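Cytochrome c' (Rhodopseudomonas palustris, PDB 1MQV) is a high-spin bacterial c-type cytochrome with electron transfer activity, whose heme iron has no sixth ligand and whose exact function is not known. Local coordinates at residues W32-A45 / L85-E99. The protein carries 3 engineered substitutions. Sequence-based numbering, arbitrary orientation.
Sequences WDQAVVQKSLAAIA and LAAAATAAQGTIKDE. Engineered in segment 32-45: W32 (natural residue Phe). With HEC (heme c), chain C.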
ATOM      1  N   TRP A  32       3.599  -2.520  21.513  1.00 32.02           N
ATOM      2  CA  TRP A  32       3.245  -3.595  20.590  1.00 31.99           C
ATOM      3  C   TRP A  32       1.797  -4.033  20.857  1.00 41.75           C
ATOM      4  O   TRP A  32       1.372  -4.101  22.022  1.00 32.04           O
ATOM      5  CB  TRP A  32       4.174  -4.782  20.837  1.00 32.03           C
ATOM      6  CG  TRP A  32       3.659  -6.044  20.301  1.00 31.96           C
ATOM      7  CD1 TRP A  32       3.200  -7.106  21.018  1.00 36.73           C
ATOM      8  CD2 TRP A  32       3.615  -6.437  18.924  1.00 31.09           C
ATOM      9  NE1 TRP A  32       2.877  -8.137  20.177  1.00 36.21           N
ATOM     10  CE2 TRP A  32       3.119  -7.750  18.883  1.00 38.56           C
ATOM     11  CE3 TRP A  32       3.945  -5.802  17.711  1.00 29.86           C
ATOM     12  CZ2 TRP A  32       2.945  -8.447  17.686  1.00 34.91           C
ATOM     13  CZ3 TRP A  32       3.772  -6.505  16.516  1.00 21.78           C
ATOM     14  CH2 TRP A  32       3.274  -7.802  16.518  1.00 33.18           C
ATOM     15  N   ASP A  33       1.045  -4.314  19.789  1.00 25.99           N
ATOM     16  CA  ASP A  33      -0.339  -4.755  19.911  1.00 36.89           C
ATOM     17  C   ASP A  33      -0.514  -5.655  18.710  1.00 25.67           C
ATOM     18  O   ASP A  33      -0.609  -5.141  17.588  1.00 28.31           O
ATOM     19  CB  ASP A  33      -1.267  -3.534  19.829  1.00 26.42           C
ATOM     20  CG  ASP A  33      -2.734  -3.891  20.045  1.00 29.35           C
ATOM     21  OD1 ASP A  33      -3.228  -4.870  19.437  1.00 33.90           O
ATOM     22  OD2 ASP A  33      -3.393  -3.174  20.828  1.00 68.04           O
ATOM     23  N   GLN A  34      -0.514  -6.976  18.907  1.00 27.79           N
ATOM     24  CA  GLN A  34      -0.609  -7.884  17.770  1.00 28.56           C
ATOM     25  C   GLN A  34      -1.854  -7.684  16.906  1.00 29.71           C
ATOM     26  O   GLN A  34      -1.788  -7.741  15.677  1.00 25.99           O
ATOM     27  CB  GLN A  34      -0.524  -9.354  18.201  1.00 24.61           C
ATOM     28  CG  GLN A  34      -0.825 -10.281  17.032  1.00 32.65           C
ATOM     29  CD  GLN A  34      -0.080 -11.602  17.065  1.00 68.78           C
ATOM     30  OE1 GLN A  34       0.172 -12.200  16.015  1.00 69.10           O
ATOM     31  NE2 GLN A  34       0.264 -12.073  18.263  1.00 61.64           N
ATOM     32  N   ALA A  35      -2.978  -7.412  17.558  1.00 25.62           N
ATOM     33  CA  ALA A  35      -4.238  -7.208  16.862  1.00 28.44           C
ATOM     34  C   ALA A  35      -4.190  -5.977  15.937  1.00 25.64           C
ATOM     35  O   ALA A  35      -4.696  -6.018  14.804  1.00 25.75           O
ATOM     36  CB  ALA A  35      -5.363  -7.056  17.896  1.00 29.83           C
ATOM     37  N   VAL A  36      -3.627  -4.879  16.436  1.00 20.47           N
ATOM     38  CA  VAL A  36      -3.514  -3.656  15.633  1.00 21.85           C
ATOM     39  C   VAL A  36      -2.663  -3.905  14.395  1.00 23.45           C
ATOM     40  O   VAL A  36      -2.965  -3.418  13.322  1.00 23.00           O
ATOM     41  CB  VAL A  36      -2.850  -2.498  16.450  1.00 28.40           C
ATOM     42  CG1 VAL A  36      -2.465  -1.322  15.495  1.00 25.46           C
ATOM     43  CG2 VAL A  36      -3.814  -2.026  17.553  1.00 31.72           C
ATOM     44  N   VAL A  37      -1.575  -4.655  14.563  1.00 20.82           N
ATOM     45  CA  VAL A  37      -0.684  -4.957  13.450  1.00 17.48           C
ATOM     46  C   VAL A  37      -1.383  -5.843  12.429  1.00 19.72           C
ATOM     47  O   VAL A  37      -1.315  -5.589  11.227  1.00 21.89           O
ATOM     48  CB  VAL A  37       0.580  -5.626  13.988  1.00 19.86           C
ATOM     49  CG1 VAL A  37       1.436  -6.119  12.869  1.00 21.97           C
ATOM     50  CG2 VAL A  37       1.341  -4.618  14.790  1.00 22.57           C
ATOM     51  N   GLN A  38      -2.094  -6.865  12.901  1.00 20.19           N
ATOM     52  CA  GLN A  38      -2.842  -7.753  12.004  1.00 22.08           C
ATOM     53  C   GLN A  38      -3.895  -6.962  11.230  1.00 24.99           C
ATOM     54  O   GLN A  38      -4.134  -7.198  10.031  1.00 21.92           O
ATOM     55  CB  GLN A  38      -3.541  -8.815  12.815  1.00 24.05           C
ATOM     56  CG  GLN A  38      -2.659  -9.984  13.135  1.00 33.54           C
ATOM     57  CD  GLN A  38      -2.324 -10.787  11.881  1.00 60.77           C
ATOM     58  OE1 GLN A  38      -1.383 -10.468  11.160  1.00 55.56           O
ATOM     59  NE2 GLN A  38      -3.117 -11.820  11.607  1.00 59.46           N
ATOM     60  N   LYS A  39      -4.536  -6.031  11.931  1.00 19.67           N
ATOM     61  CA  LYS A  39      -5.576  -5.204  11.288  1.00 22.89           C
ATOM     62  C   LYS A  39      -4.973  -4.346  10.147  1.00 26.41           C
ATOM     63  O   LYS A  39      -5.540  -4.257   9.042  1.00 23.17           O
ATOM     64  CB  LYS A  39      -6.235  -4.337  12.349  1.00 24.55           C
ATOM     65  CG  LYS A  39      -7.287  -3.334  11.868  1.00 22.07           C
ATOM     66  CD  LYS A  39      -7.855  -2.603  13.054  1.00 26.03           C
ATOM     67  CE  LYS A  39      -8.811  -1.490  12.631  1.00 32.55           C
ATOM     68  NZ  LYS A  39     -10.065  -2.020  12.060  1.00 40.52           N
ATOM     69  N   SER A  40      -3.821  -3.724  10.416  1.00 25.05           N
ATOM     70  CA  SER A  40      -3.131  -2.903   9.423  1.00 21.88           C
ATOM     71  C   SER A  40      -2.657  -3.734   8.261  1.00 23.53           C
ATOM     72  O   SER A  40      -2.787  -3.317   7.133  1.00 22.47           O
ATOM     73  CB  SER A  40      -1.899  -2.178  10.026  1.00 16.81           C
ATOM     74  OG  SER A  40      -2.311  -1.200  10.975  1.00 25.97           O
ATOM     75  N   LEU A  41      -2.082  -4.913   8.518  1.00 19.44           N
ATOM     76  CA  LEU A  41      -1.601  -5.701   7.404  1.00 18.80           C
ATOM     77  C   LEU A  41      -2.770  -6.184   6.533  1.00 20.78           C
ATOM     78  O   LEU A  41      -2.667  -6.263   5.309  1.00 21.26           O
ATOM     79  CB  LEU A  41      -0.803  -6.895   7.940  1.00 21.39           C
ATOM     80  CG  LEU A  41       0.500  -6.470   8.605  1.00 21.19           C
ATOM     81  CD1 LEU A  41       1.154  -7.696   9.280  1.00 28.34           C
ATOM     82  CD2 LEU A  41       1.447  -5.952   7.519  1.00 23.99           C
ATOM     83  N   ALA A  42      -3.885  -6.506   7.167  1.00 19.45           N
ATOM     84  CA  ALA A  42      -5.036  -7.012   6.434  1.00 20.22           C
ATOM     85  C   ALA A  42      -5.564  -5.884   5.541  1.00 23.01           C
ATOM     86  O   ALA A  42      -5.920  -6.116   4.386  1.00 23.68           O
ATOM     87  CB  ALA A  42      -6.115  -7.487   7.416  1.00 28.75           C
ATOM     88  N   ALA A  43      -5.569  -4.659   6.059  1.00 22.56           N
ATOM     89  CA  ALA A  43      -6.067  -3.516   5.258  1.00 23.73           C
ATOM     90  C   ALA A  43      -5.174  -3.281   4.069  1.00 26.45           C
ATOM     91  O   ALA A  43      -5.655  -3.080   2.943  1.00 25.00           O
ATOM     92  CB  ALA A  43      -6.105  -2.277   6.071  1.00 25.39           C
ATOM     93  N   ILE A  44      -3.862  -3.303   4.309  1.00 23.70           N
ATOM     94  CA  ILE A  44      -2.897  -3.119   3.222  1.00 18.92           C
ATOM     95  C   ILE A  44      -3.143  -4.197   2.165  1.00 21.53           C
ATOM     96  O   ILE A  44      -3.210  -3.885   0.967  1.00 20.91           O
ATOM     97  CB  ILE A  44      -1.425  -3.166   3.779  1.00 17.14           C
ATOM     98  CG1 ILE A  44      -1.145  -1.916   4.604  1.00 27.26           C
ATOM     99  CG2 ILE A  44      -0.405  -3.278   2.621  1.00 22.85           C
ATOM    100  CD1 ILE A  44       0.150  -2.028   5.467  1.00 23.05           C
ATOM    101  N   ALA A  45      -3.313  -5.455   2.577  1.00 18.62           N
ATOM    102  CA  ALA A  45      -3.519  -6.532   1.594  1.00 22.59           C
ATOM    103  C   ALA A  45      -4.821  -6.363   0.823  1.00 24.32           C
ATOM    104  O   ALA A  45      -4.841  -6.512  -0.393  1.00 23.19           O
ATOM    105  CB  ALA A  45      -3.492  -7.924   2.264  1.00 25.78           C
ATOM    106  N   LEU A  85       2.705  -6.227  -3.132  1.00 19.71           N
ATOM    107  CA  LEU A  85       2.422  -5.712  -1.814  1.00 15.06           C
ATOM    108  C   LEU A  85       1.342  -6.525  -1.128  1.00 17.81           C
ATOM    109  O   LEU A  85       1.418  -6.772   0.066  1.00 24.07           O
ATOM    110  CB  LEU A  85       2.026  -4.211  -1.911  1.00 21.08           C
ATOM    111  CG  LEU A  85       1.541  -3.575  -0.595  1.00 19.76           C
ATOM    112  CD1 LEU A  85       2.621  -3.619   0.572  1.00 14.80           C
ATOM    113  CD2 LEU A  85       1.168  -2.114  -0.977  1.00 17.49           C
ATOM    114  N   ALA A  86       0.340  -6.986  -1.888  1.00 18.39           N
ATOM    115  CA  ALA A  86      -0.725  -7.760  -1.300  1.00 18.48           C
ATOM    116  C   ALA A  86      -0.149  -9.052  -0.760  1.00 22.55           C
ATOM    117  O   ALA A  86      -0.445  -9.449   0.361  1.00 24.30           O
ATOM    118  CB  ALA A  86      -1.833  -8.050  -2.360  1.00 19.40           C
ATOM    119  N   ALA A  87       0.709  -9.685  -1.542  1.00 19.48           N
ATOM    120  CA  ALA A  87       1.323 -10.935  -1.083  1.00 21.79           C
ATOM    121  C   ALA A  87       2.301 -10.716   0.091  1.00 21.39           C
ATOM    122  O   ALA A  87       2.430 -11.582   0.951  1.00 22.22           O
ATOM    123  CB  ALA A  87       2.030 -11.595  -2.233  1.00 25.12           C
ATOM    124  N   ALA A  88       2.992  -9.586   0.126  1.00 18.05           N
ATOM    125  CA  ALA A  88       3.905  -9.298   1.240  1.00 22.92           C
ATOM    126  C   ALA A  88       3.117  -9.089   2.537  1.00 25.33           C
ATOM    127  O   ALA A  88       3.480  -9.627   3.601  1.00 20.27           O
ATOM    128  CB  ALA A  88       4.770  -8.044   0.910  1.00 19.10           C
ATOM    129  N   ALA A  89       2.023  -8.315   2.473  1.00 20.90           N
ATOM    130  CA  ALA A  89       1.267  -8.081   3.666  1.00 17.29           C
ATOM    131  C   ALA A  89       0.600  -9.344   4.127  1.00 23.71           C
ATOM    132  O   ALA A  89       0.476  -9.580   5.339  1.00 21.92           O
ATOM    133  CB  ALA A  89       0.183  -6.941   3.453  1.00 16.41           C
ATOM    134  N   THR A  90       0.153 -10.157   3.176  1.00 21.14           N
ATOM    135  CA  THR A  90      -0.472 -11.406   3.546  1.00 27.47           C
ATOM    136  C   THR A  90       0.531 -12.344   4.196  1.00 20.44           C
ATOM    137  O   THR A  90       0.206 -13.035   5.172  1.00 26.10           O
ATOM    138  CB  THR A  90      -1.125 -12.063   2.314  1.00 27.64           C
ATOM    139  OG1 THR A  90      -2.185 -11.200   1.873  1.00 28.06           O
ATOM    140  CG2 THR A  90      -1.703 -13.422   2.669  1.00 32.84           C
ATOM    141  N   ALA A  91       1.745 -12.384   3.680  1.00 20.53           N
ATOM    142  CA  ALA A  91       2.755 -13.261   4.296  1.00 25.97           C
ATOM    143  C   ALA A  91       3.132 -12.712   5.691  1.00 30.65           C
ATOM    144  O   ALA A  91       3.366 -13.462   6.638  1.00 23.83           O
ATOM    145  CB  ALA A  91       3.977 -13.365   3.384  1.00 23.31           C
ATOM    146  N   ALA A  92       3.160 -11.396   5.830  1.00 20.64           N
ATOM    147  CA  ALA A  92       3.502 -10.786   7.110  1.00 18.87           C
ATOM    148  C   ALA A  92       2.468 -11.072   8.215  1.00 22.36           C
ATOM    149  O   ALA A  92       2.811 -11.025   9.395  1.00 25.90           O
ATOM    150  CB  ALA A  92       3.725  -9.229   6.928  1.00 20.31           C
ATOM    151  N   GLN A  93       1.232 -11.408   7.859  1.00 22.85           N
ATOM    152  CA  GLN A  93       0.239 -11.735   8.884  1.00 25.13           C
ATOM    153  C   GLN A  93       0.683 -13.037   9.505  1.00 29.58           C
ATOM    154  O   GLN A  93       0.437 -13.285  10.676  1.00 32.34           O
ATOM    155  CB  GLN A  93      -1.155 -11.889   8.273  1.00 24.64           C
ATOM    156  CG  GLN A  93      -1.663 -10.552   7.706  1.00 27.65           C
ATOM    157  CD  GLN A  93      -2.990 -10.654   6.946  1.00 43.35           C
ATOM    158  OE1 GLN A  93      -3.161 -10.019   5.909  1.00 45.77           O
ATOM    159  NE2 GLN A  93      -3.935 -11.415   7.477  1.00 34.11           N
ATOM    160  N   GLY A  94       1.368 -13.857   8.719  1.00 29.61           N
ATOM    161  CA  GLY A  94       1.848 -15.117   9.243  1.00 31.60           C
ATOM    162  C   GLY A  94       3.216 -14.995   9.900  1.00 41.70           C
ATOM    163  O   GLY A  94       3.504 -15.696  10.873  1.00 39.99           O
ATOM    164  N   THR A  95       4.064 -14.092   9.404  1.00 30.28           N
ATOM    165  CA  THR A  95       5.415 -13.963   9.963  1.00 31.15           C
ATOM    166  C   THR A  95       5.580 -12.963  11.099  1.00 36.73           C
ATOM    167  O   THR A  95       6.530 -13.071  11.875  1.00 41.37           O
ATOM    168  CB  THR A  95       6.430 -13.615   8.869  1.00 26.25           C
ATOM    169  OG1 THR A  95       6.159 -12.304   8.349  1.00 50.68           O
ATOM    170  CG2 THR A  95       6.342 -14.634   7.736  1.00 45.43           C
ATOM    171  N   ILE A  96       4.691 -11.972  11.199  1.00 23.63           N
ATOM    172  CA  ILE A  96       4.820 -10.999  12.294  1.00 21.80           C
ATOM    173  C   ILE A  96       3.912 -11.375  13.478  1.00 32.94           C
ATOM    174  O   ILE A  96       2.708 -11.128  13.489  1.00 29.78           O
ATOM    175  CB  ILE A  96       4.543  -9.560  11.775  1.00 28.26           C
ATOM    176  CG1 ILE A  96       5.646  -9.211  10.767  1.00 24.13           C
ATOM    177  CG2 ILE A  96       4.553  -8.532  12.964  1.00 25.00           C
ATOM    178  CD1 ILE A  96       5.485  -7.845  10.069  1.00 23.76           C
ATOM    179  N   LYS A  97       4.527 -11.952  14.506  1.00 29.83           N
ATOM    180  CA  LYS A  97       3.785 -12.468  15.649  1.00 33.90           C
ATOM    181  C   LYS A  97       4.151 -11.829  16.998  1.00 39.68           C
ATOM    182  O   LYS A  97       3.513 -12.109  18.027  1.00 32.62           O
ATOM    183  CB  LYS A  97       4.026 -13.978  15.736  1.00 31.69           C
ATOM    184  CG  LYS A  97       5.456 -14.292  16.183  0.20 26.71           C
ATOM    185  CD  LYS A  97       5.747 -15.771  16.241  0.20 30.18           C
ATOM    186  CE  LYS A  97       6.087 -16.302  14.869  0.20 24.53           C
ATOM    187  NZ  LYS A  97       6.367 -17.761  14.899  0.20 51.17           N
ATOM    188  N   ASP A  98       5.188 -11.001  16.992  1.00 30.06           N
ATOM    189  CA  ASP A  98       5.642 -10.314  18.197  1.00 28.72           C
ATOM    190  C   ASP A  98       6.448  -9.108  17.775  1.00 23.31           C
ATOM    191  O   ASP A  98       6.670  -8.939  16.589  1.00 23.91           O
ATOM    192  CB  ASP A  98       6.487 -11.241  19.073  1.00 24.32           C
ATOM    193  CG  ASP A  98       7.590 -11.960  18.310  1.00 50.68           C
ATOM    194  OD1 ASP A  98       8.122 -11.416  17.327  1.00 27.60           O
ATOM    195  OD2 ASP A  98       7.957 -13.080  18.726  1.00 36.88           O
ATOM    196  N   GLU A  99       6.911  -8.299  18.735  1.00 22.53           N
ATOM    197  CA  GLU A  99       7.659  -7.089  18.417  1.00 25.48           C
ATOM    198  C   GLU A  99       8.947  -7.357  17.698  1.00 26.24           C
ATOM    199  O   GLU A  99       9.336  -6.627  16.784  1.00 22.04           O
ATOM    200  CB  GLU A  99       7.925  -6.258  19.671  1.00 26.66           C
ATOM    201  CG  GLU A  99       8.614  -4.945  19.313  1.00 31.82           C
ATOM    202  CD  GLU A  99       8.323  -3.856  20.300  1.00 61.42           C
ATOM    203  OE1 GLU A  99       7.374  -4.027  21.103  1.00 47.96           O
ATOM    204  OE2 GLU A  99       9.034  -2.828  20.264  1.00 49.78           O
TER
HETATM  205 FE   HEC C 150       0.784   4.819  -2.693  1.00 22.98          FE
HETATM  206  CHA HEC C 150      -0.889   7.646  -3.428  1.00 30.81           C
HETATM  207  CHB HEC C 150       0.354   5.449   0.642  1.00 25.45           C
HETATM  208  CHC HEC C 150       1.760   1.667  -1.939  1.00 25.38           C
HETATM  209  CHD HEC C 150       0.841   3.916  -6.111  1.00 19.77           C
HETATM  210  NA  HEC C 150      -0.106   6.304  -1.586  1.00 20.82           N
HETATM  211  C1A HEC C 150      -0.745   7.383  -2.115  1.00 24.93           C
HETATM  212  C2A HEC C 150      -1.226   8.192  -1.058  1.00 19.12           C
HETATM  213  C3A HEC C 150      -0.858   7.603   0.157  1.00 21.06           C
HETATM  214  C4A HEC C 150      -0.155   6.399  -0.228  1.00 18.34           C
HETATM  215  CMA HEC C 150      -1.034   7.984   1.594  1.00 23.52           C
HETATM  216  CAA HEC C 150      -1.937   9.529  -1.225  1.00 24.96           C
HETATM  217  CBA HEC C 150      -3.427   9.295  -1.335  1.00 17.59           C
HETATM  218  CGA HEC C 150      -4.206  10.617  -1.305  1.00 30.40           C
HETATM  219  O1A HEC C 150      -4.745  10.938  -0.242  1.00 26.20           O
HETATM  220  O2A HEC C 150      -4.263  11.307  -2.342  1.00 28.51           O
HETATM  221  NB  HEC C 150       1.025   3.818  -1.044  1.00 19.58           N
HETATM  222  C1B HEC C 150       0.933   4.244   0.270  1.00 23.23           C
HETATM  223  C2B HEC C 150       1.442   3.255   1.246  1.00 28.20           C
HETATM  224  C3B HEC C 150       1.843   2.200   0.523  1.00 21.32           C
HETATM  225  C4B HEC C 150       1.550   2.533  -0.902  1.00 18.90           C
HETATM  226  CMB HEC C 150       1.506   3.503   2.784  1.00 20.99           C
HETATM  227  CAB HEC C 150       2.456   0.956   0.986  1.00 21.14           C
HETATM  228  CBB HEC C 150       1.935   0.177   2.030  1.00 23.49           C
HETATM  229  NC  HEC C 150       1.131   3.152  -3.778  1.00 24.39           N
HETATM  230  C1C HEC C 150       1.561   1.914  -3.301  1.00 22.03           C
HETATM  231  C2C HEC C 150       1.860   1.020  -4.353  1.00 22.29           C
HETATM  232  C3C HEC C 150       1.639   1.624  -5.563  1.00 22.42           C
HETATM  233  C4C HEC C 150       1.179   2.988  -5.156  1.00 18.51           C
HETATM  234  CMC HEC C 150       2.546  -0.377  -4.176  1.00 18.74           C
HETATM  235  CAC HEC C 150       1.849   1.218  -6.945  1.00 22.13           C
HETATM  236  CBC HEC C 150       1.877  -0.223  -7.245  1.00 20.89           C
HETATM  237  ND  HEC C 150       0.139   5.588  -4.460  1.00 21.45           N
HETATM  238  C1D HEC C 150       0.326   5.202  -5.763  1.00 17.95           C
HETATM  239  C2D HEC C 150      -0.144   6.230  -6.715  1.00 25.06           C
HETATM  240  C3D HEC C 150      -0.612   7.256  -5.930  1.00 15.91           C
HETATM  241  C4D HEC C 150      -0.464   6.861  -4.531  1.00 31.97           C
HETATM  242  CMD HEC C 150      -0.289   5.947  -8.240  1.00 23.54           C
HETATM  243  CAD HEC C 150      -1.309   8.578  -6.509  1.00 20.21           C
HETATM  244  CBD HEC C 150      -2.832   8.247  -6.488  1.00 18.57           C
HETATM  245  CGD HEC C 150      -3.610   9.340  -7.215  1.00 23.04           C
HETATM  246  O1D HEC C 150      -3.281  10.502  -6.936  1.00 23.67           O
HETATM  247  O2D HEC C 150      -4.498   9.031  -8.035  1.00 28.62           O
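Q93 packs as a knob into a hole formed by Q38, L41, A42 and A45, and can be followed outward atom by atom. Its CB and CG lie against the bent side chain of Q38; CG also reaches L41 CB at 3.8 Å, and OE1 ends 3.6 Å from A42 CA, against the backbone of the facing helix. With CG anti to the carbonyl carbon (chi1 -66°) and the chain extended beyond it, Q93 reaches out across the facing helix, its amide plane 67° from that of Q38. Cutting Q38 back to an alanine is likely to take the cover from Q93 CB and CG and leave that chain freer to turn. A45 returns the fit, its CB set among A86, A89, T90 and Q93, 4.0 Å from A89 CB. The axes of segments 34-45 and 85-95 approach to 8.1 Å, consistent with the small A45 and A89 between them. Deeper in, L41 CD1 meets A92 CB at 3.8 Å, while the I44 and L85 side chains cross at about a right angle, I44 CG2 3.7 Å from L85 CD1; L85 CD2 in turn touches the heme vinyl-derived carbon CBB at 3.9 Å. At the far end the engineered W32 lays one ring face on the backbone of D98 and E99, with E99 N 3.7 Å above its centre. I96 CG2 comes to the ring's edge and also meets V37 CG1; L102 of helix 99-120 touches both W32 and I96. Segments 34-45 and 85-95, at 157°, run nearly antiparallel, pairing helices 34-50 and 75-95 in the cytochrome c' four-helix bundle, with L85 in the heme pocket.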